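Local coordinates for enoyl-[acyl-carrier-protein] reductase [FMN] (Thermotoga maritima, PDB 5GVJ) that probably catalyses the NADH-dependent reduction of enoyl-acyl-carrier-protein intermediates in bacterial fatty acid synthesis, using FMN as its flavin cofactor, at residues 136-141 with 154-159; 15-20 with 188-193; 4-9 with 164-169. The protein carries 1 engineered substitution. One frame throughout, in Å; residues are numbered along the deposited sequence.

Contact 1. Residues 136-141 with 154-159; sequences VIAEGM and VLVNKV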
ATOM      1  N   VAL A 136     -10.303 -14.806   3.630  1.00 14.82           N
ATOM      2  CA  VAL A 136      -8.921 -14.574   4.032  1.00 11.45           C
ATOM      3  C   VAL A 136      -8.721 -13.099   4.291  1.00 14.08           C
ATOM      4  O   VAL A 136      -9.324 -12.246   3.630  1.00 15.87           O
ATOM      5  CB  VAL A 136      -7.892 -15.071   2.991  1.00 13.81           C
ATOM      6  CG1 VAL A 136      -8.021 -16.559   2.801  1.00 17.91           C
ATOM      7  CG2 VAL A 136      -8.063 -14.330   1.678  1.00 15.82           C
ATOM      8  N   ILE A 137      -7.887 -12.809   5.276  1.00 13.59           N
ATOM      9  CA  ILE A 137      -7.428 -11.462   5.549  1.00 14.77           C
ATOM     10  C   ILE A 137      -6.075 -11.325   4.871  1.00 17.91           C
ATOM     11  O   ILE A 137      -5.148 -12.099   5.151  1.00 17.42           O
ATOM     12  CB  ILE A 137      -7.335 -11.193   7.060  1.00 16.82           C
ATOM     13  CG1 ILE A 137      -8.731 -11.224   7.709  1.00 14.22           C
ATOM     14  CG2 ILE A 137      -6.683  -9.830   7.317  1.00 13.70           C
ATOM     15  CD1 ILE A 137      -8.719 -11.561   9.200  1.00 18.68           C
ATOM     16  N   ALA A 138      -5.972 -10.383   3.942  1.00 12.37           N
ATOM     17  CA  ALA A 138      -4.716 -10.098   3.267  1.00 15.04           C
ATOM     18  C   ALA A 138      -4.114  -8.914   4.000  1.00 15.96           C
ATOM     19  O   ALA A 138      -4.636  -7.803   3.924  1.00 15.57           O
ATOM     20  CB  ALA A 138      -4.945  -9.801   1.787  1.00 13.61           C
ATOM     21  N   GLU A 139      -3.049  -9.154   4.745  1.00 15.94           N
ATOM     22  CA  GLU A 139      -2.512  -8.138   5.645  1.00 15.99           C
ATOM     23  C   GLU A 139      -1.217  -7.577   5.077  1.00 16.09           C
ATOM     24  O   GLU A 139      -0.194  -8.270   5.059  1.00 16.65           O
ATOM     25  CB  GLU A 139      -2.286  -8.721   7.039  1.00 16.14           C
ATOM     26  CG  GLU A 139      -1.713  -7.709   8.010  1.00 17.63           C
ATOM     27  CD  GLU A 139      -1.616  -8.266   9.416  1.00 26.04           C
ATOM     28  OE1 GLU A 139      -0.594  -8.897   9.748  1.00 28.69           O
ATOM     29  OE2 GLU A 139      -2.578  -8.079  10.177  1.00 31.84           O
ATOM     30  N   GLY A 140      -1.255  -6.319   4.637  1.00 17.39           N
ATOM     31  CA  GLY A 140      -0.058  -5.670   4.139  1.00 15.18           C
ATOM     32  C   GLY A 140       0.903  -5.289   5.249  1.00 17.37           C
ATOM     33  O   GLY A 140       0.531  -5.106   6.417  1.00 15.17           O
ATOM     34  N   MET A 141       2.178  -5.170   4.867  1.00 15.35           N
ATOM     35  CA  MET A 141       3.265  -4.929   5.817  1.00 17.83           C
ATOM     36  C   MET A 141       3.265  -3.523   6.414  1.00 16.89           C
ATOM     37  O   MET A 141       4.115  -3.251   7.270  1.00 19.18           O
ATOM     38  CB  MET A 141       4.608  -5.197   5.140  1.00 19.07           C
ATOM     39  CG  MET A 141       4.824  -4.382   3.893  1.00 21.26           C
ATOM     40  SD  MET A 141       5.793  -2.919   4.276  1.00 39.69           S
ATOM     41  CE  MET A 141       7.403  -3.674   4.547  1.00 36.34           C
ATOM     42  N   VAL A 154      -0.527  -3.836  -3.175  1.00 13.48           N
ATOM     43  CA  VAL A 154      -0.213  -4.942  -4.072  1.00 11.59           C
ATOM     44  C   VAL A 154      -0.913  -6.222  -3.620  1.00 14.05           C
ATOM     45  O   VAL A 154      -1.499  -6.958  -4.426  1.00 14.00           O
ATOM     46  CB  VAL A 154       1.314  -5.129  -4.133  1.00 13.17           C
ATOM     47  CG1 VAL A 154       1.666  -6.427  -4.856  1.00 14.89           C
ATOM     48  CG2 VAL A 154       1.989  -3.915  -4.814  1.00 13.94           C
ATOM     49  N   LEU A 155      -0.840  -6.516  -2.326  1.00 12.08           N
ATOM     50  CA  LEU A 155      -1.266  -7.820  -1.827  1.00 14.55           C
ATOM     51  C   LEU A 155      -2.760  -8.046  -2.024  1.00 14.50           C
ATOM     52  O   LEU A 155      -3.181  -9.112  -2.484  1.00 14.57           O
ATOM     53  CB  LEU A 155      -0.904  -7.945  -0.352  1.00 12.69           C
ATOM     54  CG  LEU A 155      -1.268  -9.282   0.286  1.00 14.96           C
ATOM     55  CD1 LEU A 155      -0.351 -10.384  -0.231  1.00 16.07           C
ATOM     56  CD2 LEU A 155      -1.161  -9.137   1.805  1.00 14.91           C
ATOM     57  N   VAL A 156      -3.584  -7.067  -1.652  1.00 13.54           N
ATOM     58  CA  VAL A 156      -5.026  -7.240  -1.798  1.00 13.80           C
ATOM     59  C   VAL A 156      -5.392  -7.489  -3.256  1.00 14.95           C
ATOM     60  O   VAL A 156      -6.257  -8.316  -3.557  1.00 15.12           O
ATOM     61  CB  VAL A 156      -5.776  -6.021  -1.230  1.00 12.39           C
ATOM     62  CG1 VAL A 156      -7.275  -6.128  -1.516  1.00 13.48           C
ATOM     63  CG2 VAL A 156      -5.526  -5.906   0.259  1.00 10.94           C
ATOM     64  N   ASN A 157      -4.742  -6.771  -4.179  1.00 13.37           N
ATOM     65  CA  ASN A 157      -5.018  -6.941  -5.602  1.00 12.29           C
ATOM     66  C   ASN A 157      -4.706  -8.364  -6.042  1.00 14.67           C
ATOM     67  O   ASN A 157      -5.549  -9.037  -6.643  1.00 15.97           O
ATOM     68  CB  ASN A 157      -4.197  -5.918  -6.394  1.00 15.34           C
ATOM     69  CG  ASN A 157      -4.525  -5.904  -7.887  1.00 17.09           C
ATOM     70  OD1 ASN A 157      -5.230  -6.775  -8.399  1.00 17.80           O
ATOM     71  ND2 ASN A 157      -4.016  -4.886  -8.590  1.00 16.26           N
ATOM     72  N   LYS A 158      -3.501  -8.850  -5.731  1.00 11.69           N
ATOM     73  CA  LYS A 158      -3.105 -10.170  -6.219  1.00 13.40           C
ATOM     74  C   LYS A 158      -3.918 -11.266  -5.546  1.00 17.02           C
ATOM     75  O   LYS A 158      -4.378 -12.203  -6.207  1.00 18.58           O
ATOM     76  CB  LYS A 158      -1.611 -10.397  -5.983  1.00 12.05           C
ATOM     77  CG  LYS A 158      -1.111 -11.781  -6.397  1.00 14.98           C
ATOM     78  CD  LYS A 158      -1.317 -12.015  -7.897  1.00 21.96           C
ATOM     79  CE  LYS A 158      -0.561 -13.249  -8.380  1.00 24.85           C
ATOM     80  NZ  LYS A 158      -1.065 -13.733  -9.700  1.00 22.14           N
ATOM     81  N   VAL A 159      -4.120 -11.156  -4.235  1.00 13.70           N
ATOM     82  CA  VAL A 159      -4.851 -12.192  -3.506  1.00 13.50           C
ATOM     83  C   VAL A 159      -6.285 -12.288  -4.010  1.00 14.51           C
ATOM     84  O   VAL A 159      -6.787 -13.381  -4.285  1.00 15.93           O
ATOM     85  CB  VAL A 159      -4.791 -11.927  -1.991  1.00 14.69           C
ATOM     86  CG1 VAL A 159      -5.789 -12.808  -1.234  1.00 18.30           C
ATOM     87  CG2 VAL A 159      -3.386 -12.181  -1.470  1.00 15.81           C
TER
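Leu155 presses its CD2 methyl against the backbone of strand 136-139 where Ala138 gives way to Glu139. That methyl lies 3.5 Å from Glu139 N and 3.7 Å from Ala138 C, and it also meets the Ala138 methyl, with CB and CD2 3.8 Å apart. A leucine branch thus packs over a peptide group as well as over a neighbouring side chain. The Ala138 methyl points at the helix and is touched by three of its residues: besides Leu155, Val156 brings CG2 to 4.2 Å from Ala138 CB, and Val159 CG2 lies at a similar distance. One turn along the helix from Leu155, Val159 meets Val136 tip to tip, CG1 to CG2 at 4.0 Å. The CG of Leu155 stands anti to its backbone N (chi1 -179°), which sets CG on the strand side, 4.0 Å from Ala138 CB. With so small a residue as Ala138 in the middle, the axes of strand and helix segment approach to 7.9 Å, running at 146° to each other. Glu139, an FMN-binding residue, turns its side chain to the other side of the strand. Helix 152-162 follows strand 136-139 and leads into its parallel neighbour 167-170, making a beta-alpha-beta crossover of the barrel. Helix 122-130 flanks it, touching Val136 and Val159, while Ile217 of the second subunit packs against Leu155.

Contact 2. Residues 15-20 with 188-193; sequences HPILMG and EAVQMG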
ATOM      1  N   HIS A  15     -21.896  -4.346   9.204  1.00 13.16           N
ATOM      2  CA  HIS A  15     -20.923  -3.538   8.486  1.00 16.11           C
ATOM      3  C   HIS A  15     -19.696  -4.373   8.141  1.00 14.69           C
ATOM      4  O   HIS A  15     -19.277  -5.212   8.939  1.00 13.37           O
ATOM      5  CB  HIS A  15     -20.460  -2.310   9.295  1.00 18.39           C
ATOM      6  CG  HIS A  15     -21.576  -1.526   9.907  1.00 18.33           C
ATOM      7  ND1 HIS A  15     -22.539  -0.893   9.153  1.00 19.33           N
ATOM      8  CD2 HIS A  15     -21.880  -1.270  11.204  1.00 20.85           C
ATOM      9  CE1 HIS A  15     -23.393  -0.284   9.959  1.00 19.47           C
ATOM     10  NE2 HIS A  15     -23.015  -0.495  11.206  1.00 18.36           N
ATOM     11  N   PRO A  16     -19.080  -4.141   6.968  1.00 16.27           N
ATOM     12  CA  PRO A  16     -17.923  -4.946   6.531  1.00 14.69           C
ATOM     13  C   PRO A  16     -16.615  -4.450   7.143  1.00 13.40           C
ATOM     14  O   PRO A  16     -15.658  -4.116   6.439  1.00 12.17           O
ATOM     15  CB  PRO A  16     -17.962  -4.757   5.010  1.00 13.99           C
ATOM     16  CG  PRO A  16     -18.417  -3.290   4.885  1.00 14.32           C
ATOM     17  CD  PRO A  16     -19.468  -3.133   5.968  1.00 16.03           C
ATOM     18  N   ILE A  17     -16.582  -4.380   8.472  1.00 12.77           N
ATOM     19  CA  ILE A  17     -15.511  -3.735   9.220  1.00 15.15           C
ATOM     20  C   ILE A  17     -15.118  -4.644  10.377  1.00 15.19           C
ATOM     21  O   ILE A  17     -15.969  -4.997  11.199  1.00 15.15           O
ATOM     22  CB  ILE A  17     -15.947  -2.350   9.729  1.00 16.29           C
ATOM     23  CG1 ILE A  17     -16.276  -1.436   8.535  1.00 15.01           C
ATOM     24  CG2 ILE A  17     -14.869  -1.730  10.604  1.00 15.27           C
ATOM     25  CD1 ILE A  17     -16.866  -0.068   8.941  1.00 18.18           C
ATOM     26  N   LEU A  18     -13.844  -5.049  10.425  1.00 15.61           N
ATOM     27  CA  LEU A  18     -13.313  -5.832  11.536  1.00 17.09           C
ATOM     28  C   LEU A  18     -12.308  -5.001  12.321  1.00 18.71           C
ATOM     29  O   LEU A  18     -11.628  -4.144  11.758  1.00 16.13           O
ATOM     30  CB  LEU A  18     -12.604  -7.121  11.072  1.00 18.06           C
ATOM     31  CG  LEU A  18     -13.088  -8.054   9.961  1.00 21.34           C
ATOM     32  CD1 LEU A  18     -12.352  -9.407  10.049  1.00 17.07           C
ATOM     33  CD2 LEU A  18     -14.581  -8.230   9.902  1.00 29.25           C
ATOM     34  N   MET A  19     -12.230  -5.244  13.633  1.00 15.78           N
ATOM     35  CA  MET A  19     -11.122  -4.743  14.433  1.00 14.73           C
ATOM     36  C   MET A  19      -9.965  -5.740  14.347  1.00 15.24           C
ATOM     37  O   MET A  19     -10.087  -6.809  13.752  1.00 17.33           O
ATOM     38  CB  MET A  19     -11.551  -4.507  15.898  1.00 15.52           C
ATOM     39  CG  MET A  19     -11.685  -5.761  16.726  1.00 15.39           C
ATOM     40  SD  MET A  19     -12.156  -5.460  18.463  1.00 13.55           S
ATOM     41  CE  MET A  19     -10.588  -5.704  19.285  1.00 13.87           C
ATOM     42  N   GLY A  20      -8.832  -5.388  14.950  1.00 15.06           N
ATOM     43  CA  GLY A  20      -7.648  -6.225  14.830  1.00 19.38           C
ATOM     44  C   GLY A  20      -7.596  -7.502  15.655  1.00 23.20           C
ATOM     45  O   GLY A  20      -7.250  -8.572  15.139  1.00 27.48           O
ATOM     46  N   GLU A 188     -13.683  -7.192   0.057  1.00 18.81           N
ATOM     47  CA  GLU A 188     -15.089  -7.004   0.391  1.00 15.03           C
ATOM     48  C   GLU A 188     -15.301  -6.708   1.873  1.00 14.27           C
ATOM     49  O   GLU A 188     -16.446  -6.683   2.333  1.00 16.56           O
ATOM     50  CB  GLU A 188     -15.891  -8.226  -0.064  1.00 15.23           C
ATOM     51  CG  GLU A 188     -15.702  -8.406  -1.568  1.00 18.68           C
ATOM     52  CD  GLU A 188     -16.360  -9.643  -2.125  1.00 23.50           C
ATOM     53  OE1 GLU A 188     -17.588  -9.612  -2.306  1.00 24.82           O
ATOM     54  OE2 GLU A 188     -15.648 -10.627  -2.396  1.00 20.89           O
ATOM     55  N   ALA A 189     -14.224  -6.488   2.624  1.00 13.07           N
ATOM     56  CA  ALA A 189     -14.306  -5.925   3.968  1.00 13.07           C
ATOM     57  C   ALA A 189     -12.926  -5.384   4.314  1.00 16.00           C
ATOM     58  O   ALA A 189     -11.963  -5.560   3.561  1.00 13.35           O
ATOM     59  CB  ALA A 189     -14.789  -6.960   5.000  1.00 11.89           C
ATOM     60  N   VAL A 190     -12.836  -4.689   5.448  1.00 14.83           N
ATOM     61  CA  VAL A 190     -11.556  -4.154   5.893  1.00 13.16           C
ATOM     62  C   VAL A 190     -11.388  -4.432   7.377  1.00 16.07           C
ATOM     63  O   VAL A 190     -12.360  -4.482   8.133  1.00 16.05           O
ATOM     64  CB  VAL A 190     -11.416  -2.637   5.610  1.00 14.15           C
ATOM     65  CG1 VAL A 190     -11.328  -2.381   4.095  1.00 14.76           C
ATOM     66  CG2 VAL A 190     -12.574  -1.855   6.221  1.00 15.30           C
ATOM     67  N   GLN A 191     -10.139  -4.608   7.785  1.00 15.35           N
ATOM     68  CA  GLN A 191      -9.776  -4.760   9.184  1.00 15.33           C
ATOM     69  C   GLN A 191      -8.887  -3.579   9.552  1.00 16.69           C
ATOM     70  O   GLN A 191      -7.955  -3.255   8.811  1.00 16.82           O
ATOM     71  CB  GLN A 191      -9.069  -6.098   9.420  1.00 14.39           C
ATOM     72  CG  GLN A 191      -8.628  -6.311  10.848  1.00 16.42           C
ATOM     73  CD  GLN A 191      -7.995  -7.669  11.028  1.00 23.08           C
ATOM     74  OE1 GLN A 191      -7.143  -8.069  10.231  1.00 18.04           O
ATOM     75  NE2 GLN A 191      -8.434  -8.403  12.055  1.00 17.08           N
ATOM     76  N   MET A 192      -9.200  -2.900  10.669  1.00 17.20           N
ATOM     77  CA  MET A 192      -8.545  -1.629  11.012  1.00 16.43           C
ATOM     78  C   MET A 192      -8.038  -1.695  12.445  1.00 20.35           C
ATOM     79  O   MET A 192      -8.635  -1.084  13.338  1.00 19.89           O
ATOM     80  CB  MET A 192      -9.507  -0.446  10.837  1.00 18.50           C
ATOM     81  CG  MET A 192     -10.180  -0.314   9.490  1.00 19.67           C
ATOM     82  SD  MET A 192     -11.010   1.293   9.469  1.00 24.97           S
ATOM     83  CE  MET A 192     -11.961   1.191   7.965  1.00 21.57           C
ATOM     84  N   GLY A 193      -6.931  -2.398  12.660  1.00 15.49           N
ATOM     85  CA  GLY A 193      -6.463  -2.603  14.020  1.00 16.39           C
ATOM     86  C   GLY A 193      -6.139  -1.322  14.768  1.00 19.23           C
ATOM     87  O   GLY A 193      -6.697  -1.063  15.845  1.00 16.03           O
TER
HETATM   88  O   HOH W   1      -8.194  -3.143  16.913  1.00 19.03           O
HETATM   89  O   HOH W   2      -7.713 -10.992  13.488  1.00 20.15           O
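The carboxamide of Gln191 presents the edge of its amide to Met19: NE2 donates to Met19 O at 2.9 Å, with that oxygen close to the amide plane. Water 2 accepts from the same nitrogen and donates to Gly20 O. The pyrrolidine ring of Pro16 touches through CB, which rests 3.6 Å from Glu188 O and beside the Ala189 methyl. Between these ends the two strands pair in parallel. Val190 N donates to Pro16 O, Val190 O accepts from Leu18 N at 2.8 Å, nearly straight at 170°, and Met192 N reaches Leu18 O. Ile17 and Val190 share one face of the sheet, Leu18 and Gln191 the other. Past the strands, a CB on Gly20 would sit tightly against Gly193 CA; water 1 accepts from Gly20 N and donates to Gly193 O. Gln191 CG stands anti to the backbone N (chi1 178°), and the chain continues extended to Met19. Gln191 and Gly193 both bind FMN in this protein, so the backbone pairing closes the barrel right beside the cofactor site. A flipped Gln191 amide would set oxygen against Met19 O, which is likely to fix the orientation of this FMN-binding side chain.

Contact 3. Residues 4-9 with 164-169; sequences RTRVTD and NIPVIA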
ATOM      1  N   ARG A   4     -23.597  -3.521   1.858  1.00 23.67           N
ATOM      2  CA  ARG A   4     -23.705  -4.965   1.991  1.00 21.67           C
ATOM      3  C   ARG A   4     -22.643  -5.615   1.117  1.00 19.12           C
ATOM      4  O   ARG A   4     -22.435  -5.192  -0.019  1.00 22.29           O
ATOM      5  CB  ARG A   4     -25.103  -5.429   1.579  1.00 26.62           C
ATOM      6  CG  ARG A   4     -25.382  -6.883   1.852  1.00 23.16           C
ATOM      7  CD  ARG A   4     -26.807  -7.252   1.448  1.00 33.01           C
ATOM      8  NE  ARG A   4     -27.060  -8.675   1.662  1.00 35.27           N
ATOM      9  CZ  ARG A   4     -28.266  -9.231   1.645  1.00 38.13           C
ATOM     10  NH1 ARG A   4     -29.340  -8.483   1.415  1.00 35.26           N
ATOM     11  NH2 ARG A   4     -28.395 -10.530   1.868  1.00 38.42           N
ATOM     12  N   THR A   5     -21.935  -6.610   1.652  1.00 20.05           N
ATOM     13  CA  THR A   5     -20.929  -7.327   0.870  1.00 16.10           C
ATOM     14  C   THR A   5     -21.038  -8.813   1.169  1.00 18.69           C
ATOM     15  O   THR A   5     -21.746  -9.229   2.089  1.00 17.35           O
ATOM     16  CB  THR A   5     -19.499  -6.865   1.170  1.00 16.41           C
ATOM     17  OG1 THR A   5     -19.047  -7.461   2.391  1.00 16.09           O
ATOM     18  CG2 THR A   5     -19.414  -5.328   1.304  1.00 16.71           C
ATOM     19  N   ARG A   6     -20.301  -9.629   0.404  1.00 14.18           N
ATOM     20  CA  ARG A   6     -20.249 -11.050   0.747  1.00 15.11           C
ATOM     21  C   ARG A   6     -19.792 -11.266   2.186  1.00 15.66           C
ATOM     22  O   ARG A   6     -20.161 -12.270   2.811  1.00 16.17           O
ATOM     23  CB  ARG A   6     -19.323 -11.803  -0.204  1.00 14.80           C
ATOM     24  CG  ARG A   6     -19.819 -11.873  -1.640  1.00 20.18           C
ATOM     25  CD  ARG A   6     -18.647 -12.169  -2.595  1.00 21.53           C
ATOM     26  NE  ARG A   6     -18.250 -13.549  -2.578  1.00 26.73           N
ATOM     27  CZ  ARG A   6     -17.042 -14.007  -2.890  1.00 26.22           C
ATOM     28  NH1 ARG A   6     -16.032 -13.196  -3.215  1.00 22.41           N
ATOM     29  NH2 ARG A   6     -16.851 -15.307  -2.847  1.00 20.66           N
ATOM     30  N   VAL A   7     -18.991 -10.347   2.733  1.00 13.77           N
ATOM     31  CA  VAL A   7     -18.474 -10.567   4.083  1.00 12.91           C
ATOM     32  C   VAL A   7     -19.552 -10.296   5.119  1.00 13.72           C
ATOM     33  O   VAL A   7     -19.690 -11.044   6.093  1.00 15.94           O
ATOM     34  CB  VAL A   7     -17.211  -9.722   4.337  1.00 14.30           C
ATOM     35  CG1 VAL A   7     -16.813  -9.801   5.813  1.00 17.06           C
ATOM     36  CG2 VAL A   7     -16.070 -10.216   3.451  1.00 11.65           C
ATOM     37  N   THR A   8     -20.347  -9.236   4.944  1.00 15.66           N
ATOM     38  CA  THR A   8     -21.427  -9.037   5.911  1.00 16.59           C
ATOM     39  C   THR A   8     -22.447 -10.174   5.834  1.00 18.41           C
ATOM     40  O   THR A   8     -23.030 -10.559   6.857  1.00 17.40           O
ATOM     41  CB  THR A   8     -22.108  -7.678   5.708  1.00 16.93           C
ATOM     42  OG1 THR A   8     -22.762  -7.625   4.433  1.00 17.74           O
ATOM     43  CG2 THR A   8     -21.092  -6.562   5.797  1.00 15.74           C
ATOM     44  N   ASP A   9     -22.646 -10.748   4.645  1.00 18.74           N
ATOM     45  CA  ASP A   9     -23.519 -11.911   4.524  1.00 18.08           C
ATOM     46  C   ASP A   9     -22.904 -13.127   5.197  1.00 18.88           C
ATOM     47  O   ASP A   9     -23.567 -13.822   5.974  1.00 20.84           O
ATOM     48  CB  ASP A   9     -23.799 -12.209   3.055  1.00 19.00           C
ATOM     49  CG  ASP A   9     -24.700 -11.184   2.425  1.00 25.40           C
ATOM     50  OD1 ASP A   9     -25.583 -10.667   3.139  1.00 28.75           O
ATOM     51  OD2 ASP A   9     -24.528 -10.909   1.217  1.00 32.60           O
ATOM     52  N   ASN A 164     -11.513 -17.351  -5.006  1.00 17.82           N
ATOM     53  CA  ASN A 164     -12.917 -16.999  -5.149  1.00 18.68           C
ATOM     54  C   ASN A 164     -13.588 -16.639  -3.825  1.00 18.42           C
ATOM     55  O   ASN A 164     -14.641 -15.992  -3.847  1.00 19.20           O
ATOM     56  CB  ASN A 164     -13.693 -18.141  -5.821  1.00 21.55           C
ATOM     57  CG  ASN A 164     -13.521 -18.153  -7.324  1.00 27.40           C
ATOM     58  OD1 ASN A 164     -13.613 -17.114  -7.972  1.00 31.54           O
ATOM     59  ND2 ASN A 164     -13.265 -19.330  -7.888  1.00 25.67           N
ATOM     60  N   ILE A 165     -13.020 -17.037  -2.688  1.00 16.39           N
ATOM     61  CA  ILE A 165     -13.592 -16.700  -1.380  1.00 16.77           C
ATOM     62  C   ILE A 165     -13.360 -15.213  -1.132  1.00 17.53           C
ATOM     63  O   ILE A 165     -12.460 -14.630  -1.751  1.00 17.13           O
ATOM     64  CB  ILE A 165     -12.985 -17.545  -0.249  1.00 15.09           C
ATOM     65  CG1 ILE A 165     -11.459 -17.421  -0.232  1.00 16.47           C
ATOM     66  CG2 ILE A 165     -13.393 -19.006  -0.388  1.00 19.52           C
ATOM     67  CD1 ILE A 165     -10.812 -18.024   1.001  1.00 16.89           C
ATOM     68  N   PRO A 166     -14.131 -14.565  -0.257  1.00 18.53           N
ATOM     69  CA  PRO A 166     -13.933 -13.129  -0.025  1.00 17.83           C
ATOM     70  C   PRO A 166     -12.586 -12.838   0.610  1.00 17.83           C
ATOM     71  O   PRO A 166     -12.062 -13.624   1.402  1.00 15.29           O
ATOM     72  CB  PRO A 166     -15.072 -12.757   0.931  1.00 18.12           C
ATOM     73  CG  PRO A 166     -16.116 -13.796   0.689  1.00 19.08           C
ATOM     74  CD  PRO A 166     -15.339 -15.067   0.420  1.00 15.93           C
ATOM     75  N   VAL A 167     -12.041 -11.670   0.261  1.00 13.61           N
ATOM     76  CA  VAL A 167     -10.783 -11.177   0.803  1.00 12.34           C
ATOM     77  C   VAL A 167     -11.079  -9.979   1.695  1.00 15.71           C
ATOM     78  O   VAL A 167     -11.886  -9.109   1.339  1.00 16.93           O
ATOM     79  CB  VAL A 167      -9.803 -10.796  -0.326  1.00 13.26           C
ATOM     80  CG1 VAL A 167      -8.553 -10.126   0.244  1.00 14.41           C
ATOM     81  CG2 VAL A 167      -9.414 -12.052  -1.122  1.00 16.05           C
ATOM     82  N   ILE A 168     -10.435  -9.939   2.856  1.00 13.27           N
ATOM     83  CA  ILE A 168     -10.535  -8.820   3.781  1.00 16.50           C
ATOM     84  C   ILE A 168      -9.174  -8.138   3.813  1.00 15.82           C
ATOM     85  O   ILE A 168      -8.147  -8.803   4.003  1.00 15.74           O
ATOM     86  CB  ILE A 168     -10.973  -9.291   5.179  1.00 12.45           C
ATOM     87  CG1 ILE A 168     -12.296 -10.059   5.071  1.00 13.05           C
ATOM     88  CG2 ILE A 168     -11.109  -8.114   6.132  1.00 13.01           C
ATOM     89  CD1 ILE A 168     -12.756 -10.713   6.372  1.00 12.46           C
ATOM     90  N   ALA A 169      -9.159  -6.827   3.582  1.00 14.39           N
ATOM     91  CA  ALA A 169      -7.912  -6.073   3.525  1.00 16.27           C
ATOM     92  C   ALA A 169      -7.552  -5.572   4.917  1.00 14.14           C
ATOM     93  O   ALA A 169      -8.415  -5.057   5.628  1.00 16.45           O
ATOM     94  CB  ALA A 169      -8.042  -4.891   2.570  1.00 12.79           C
TER
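Asn164 offers its backbone carbonyl to the guanidinium of Arg6. NH2 donates to Asn164 O close to both the guanidinium and the carbonyl planes; the modelled separation of 2.5 Å is unusually short and its exact value doubtful. NH1 adds a weak bond to the same oxygen at 3.2 Å, so the acceptor lies at the edge of the group, and a salt bridge from NH1 to Glu188 holds that nitrogen from another direction. Ile165 turns its side chain away, toward Val136. At Pro166 the ring crosses the arginine chain at about a right angle, with CG over the centre of one guanidinium face, 3.7 Å from Arg6 CZ. The arginine is bent at chi3 (77°), turning NE from the line of the preceding carbons. Pro166 CB meets Val7 CG2 at 3.7 Å. An alanine in place of Pro166 would probably leave that face of the guanidinium without its cover, letting the group tilt away from Asn164 O. Val167 points away, to helix 152-162. Ile168 approaches Val7 again, CG1 lying 4.1 Å from Val7 CG2 and CD1 reaching Val7 CG1. Val7 is itself held in the first turn of helix 6-11, where the N-cap Thr5 accepts from Val7 N with OG1 at 2.9 Å and makes a further bond to Glu188 O. The short helix therefore sits against the entry to strand 167-170, away from the end of the strands where FMN binds. An N-terminal segment closing over the N-terminal ends of the strands is consistent with the TIM-barrel fold of the nitronate monooxygenase family.

From the N terminus, helix 6-11 comes first and strand 17-18 directly after it; both wait for partners more than 150 residues further on. Contact 1 closes the shortest loop, joining 136-141 to the helix that follows, and it is nested within the loops of both other contacts. Contact 3 then closes on 164-169, and contact 2 on 188-193, so these two cross. Strands 136-139, 167-170, 189-191 and 17-18 lie side by side in that order: Val136 and Ala138 probably hydrogen-bond to Ile168, while Thr8 of contact 3 packs on Pro16 of contact 2. Together they tie the first strand of the barrel to its last three.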